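PDB 1QLW: esterase from Alcaligenes sp., which probably hydrolyses carboxylic esters, as a bacterial esterase of the alpha/beta-hydrolase family. Local coordinates for residues 19-24 with 191-196. Sequence-based numbering, arbitrary orientation.
Sequences GSFFVG and SKLAIK
F21 reaches from strand 19-23 toward helix 191-196 and is met by two side chains at different parts of its ring. K196 comes over one face: its CG lies anti to the backbone N (chi1 170°), and the chain runs extended as far as CE. This carbon stands 4.2 Å from the centroid of the F21 ring in a CH-pi contact, displaced toward the rim. A bend at chi4 (59°) then carries the ammonium above the same face, but at 5.2 Å from K196 NZ to the F21 ring centroid any cation-pi attraction is weak at most. L193 instead meets the ring edge-on, standing roughly perpendicular to F21, so that its CD1 sits in the ring plane 3.8 Å from F21 CZ. With chi1 at 58° the F21 ring is turned so that its CE2-CZ side meets the helix. An alanine here would probably lose both the apolar surface under the K196 methylenes and the edge contact with L193, loosening the join between strand and helix.

Two residues further along the strand, V23 continues the contact. Its CG1, anti to the backbone N, lies 3.6 Å from K192 CB, while K192 runs antiparallel alongside V23, its extended chain bringing NZ near the backbone of G24. No hydrogen bond links the two segments, so apolar contact dominates. Beside strand 19-23 in the sheet, strand 43-57 pairs antiparallel through backbone hydrogen bonds, and its V52 touches the side chains of both F21 and V23; G24 O is hydrogen-bonded to Q170 of the second subunit. Helix 185-197, which leads into the parallel strand 200-205, thus touches the outlying antiparallel strand 13-23 obliquely through a few side chains, consistent with the helix-flanked sheet of the alpha/beta-hydrolase fold.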
loop_
_atom_site.group_PDB
_atom_site.type_symbol
_atom_site.label_atom_id
_atom_site.label_comp_id
_atom_site.label_asym_id
_atom_site.label_seq_id
_atom_site.Cartn_x
_atom_site.Cartn_y
_atom_site.Cartn_z
ATOM N N GLY A 19 -11.546 -3.472 6.542
ATOM C CA GLY A 19 -10.694 -4.630 6.329
ATOM C C GLY A 19 -9.954 -4.511 5.007
ATOM O O GLY A 19 -10.027 -3.503 4.292
ATOM N N SER A 20 -9.307 -5.610 4.668
ATOM C CA SER A 20 -8.471 -5.704 3.490
ATOM C C SER A 20 -8.491 -7.124 2.959
ATOM O O SER A 20 -8.598 -8.076 3.755
ATOM C CB SER A 20 -6.996 -5.414 3.859
ATOM O OG SER A 20 -6.885 -4.159 4.461
ATOM N N PHE A 21 -8.358 -7.259 1.646
ATOM C CA PHE A 21 -8.300 -8.575 1.024
ATOM C C PHE A 21 -7.675 -8.389 -0.365
ATOM O O PHE A 21 -7.443 -7.251 -0.787
ATOM C CB PHE A 21 -9.663 -9.250 0.934
ATOM C CG PHE A 21 -10.722 -8.496 0.188
ATOM C CD1 PHE A 21 -11.530 -7.563 0.824
ATOM C CD2 PHE A 21 -10.915 -8.674 -1.169
ATOM C CE1 PHE A 21 -12.528 -6.886 0.144
ATOM C CE2 PHE A 21 -11.892 -7.989 -1.874
ATOM C CZ PHE A 21 -12.697 -7.098 -1.208
ATOM N N PHE A 22 -7.449 -9.508 -1.035
ATOM C CA PHE A 22 -6.941 -9.465 -2.391
ATOM C C PHE A 22 -7.911 -10.140 -3.336
ATOM O O PHE A 22 -8.660 -11.050 -2.964
ATOM C CB PHE A 22 -5.587 -10.204 -2.512
ATOM C CG PHE A 22 -4.480 -9.374 -1.923
ATOM C CD1 PHE A 22 -4.253 -9.323 -0.551
ATOM C CD2 PHE A 22 -3.656 -8.615 -2.747
ATOM C CE1 PHE A 22 -3.261 -8.508 -0.045
ATOM C CE2 PHE A 22 -2.647 -7.831 -2.242
ATOM C CZ PHE A 22 -2.449 -7.772 -0.875
ATOM N N VAL A 23 -7.886 -9.693 -4.588
ATOM C CA VAL A 23 -8.676 -10.282 -5.652
ATOM C C VAL A 23 -7.724 -10.830 -6.716
ATOM O O VAL A 23 -6.793 -10.167 -7.163
ATOM C CB VAL A 23 -9.576 -9.219 -6.311
ATOM C CG1 VAL A 23 -10.309 -9.797 -7.499
ATOM C CG2 VAL A 23 -10.509 -8.655 -5.249
ATOM N N GLY A 24 -7.989 -12.071 -7.133
ATOM C CA GLY A 24 -7.296 -12.624 -8.277
ATOM C C GLY A 24 -5.877 -13.076 -7.987
ATOM O O GLY A 24 -5.503 -13.464 -6.876
ATOM N N SER A 191 -13.729 -6.877 -12.363
ATOM C CA SER A 191 -14.952 -7.647 -12.601
ATOM C C SER A 191 -15.191 -8.606 -11.440
ATOM O O SER A 191 -16.302 -8.700 -10.927
ATOM C CB SER A 191 -14.848 -8.427 -13.902
ATOM O OG SER A 191 -15.933 -9.325 -14.032
ATOM N N LYS A 192 -14.138 -9.314 -11.004
ATOM C CA LYS A 192 -14.312 -10.214 -9.861
ATOM C C LYS A 192 -14.809 -9.444 -8.661
ATOM O O LYS A 192 -15.674 -9.931 -7.923
ATOM C CB LYS A 192 -12.983 -10.906 -9.565
ATOM C CG LYS A 192 -12.584 -11.915 -10.627
ATOM C CD LYS A 192 -11.228 -12.550 -10.331
ATOM C CE LYS A 192 -11.024 -13.733 -11.279
ATOM N NZ LYS A 192 -9.734 -14.423 -11.036
ATOM N N LEU A 193 -14.236 -8.259 -8.393
ATOM C CA LEU A 193 -14.681 -7.465 -7.258
ATOM C C LEU A 193 -16.126 -7.018 -7.403
ATOM O O LEU A 193 -16.917 -7.119 -6.459
ATOM C CB LEU A 193 -13.755 -6.263 -7.079
ATOM C CG LEU A 193 -14.098 -5.313 -5.926
ATOM C CD1 LEU A 193 -14.076 -6.005 -4.584
ATOM C CD2 LEU A 193 -13.179 -4.099 -5.924
ATOM N N ALA A 194 -16.492 -6.520 -8.585
ATOM C CA ALA A 194 -17.873 -6.073 -8.797
ATOM C C ALA A 194 -18.871 -7.202 -8.577
ATOM O O ALA A 194 -19.956 -6.986 -8.021
ATOM C CB ALA A 194 -18.023 -5.446 -10.165
ATOM N N ILE A 195 -18.534 -8.394 -9.054
ATOM C CA ILE A 195 -19.411 -9.559 -8.888
ATOM C C ILE A 195 -19.509 -9.915 -7.420
ATOM O O ILE A 195 -20.589 -10.197 -6.901
ATOM C CB ILE A 195 -18.903 -10.716 -9.756
ATOM C CG1 ILE A 195 -19.089 -10.364 -11.241
ATOM C CG2 ILE A 195 -19.605 -12.023 -9.429
ATOM C CD1 ILE A 195 -18.333 -11.282 -12.181
ATOM N N LYS A 196 -18.398 -9.903 -6.699
ATOM C CA LYS A 196 -18.370 -10.198 -5.274
ATOM C C LYS A 196 -19.281 -9.238 -4.517
ATOM O O LYS A 196 -20.024 -9.647 -3.624
ATOM C CB LYS A 196 -16.948 -10.086 -4.714
ATOM C CG LYS A 196 -16.802 -10.142 -3.208
ATOM C CD LYS A 196 -15.371 -9.926 -2.742
ATOM C CE LYS A 196 -15.183 -9.935 -1.242
ATOM N NZ LYS A 196 -15.606 -11.203 -0.599
#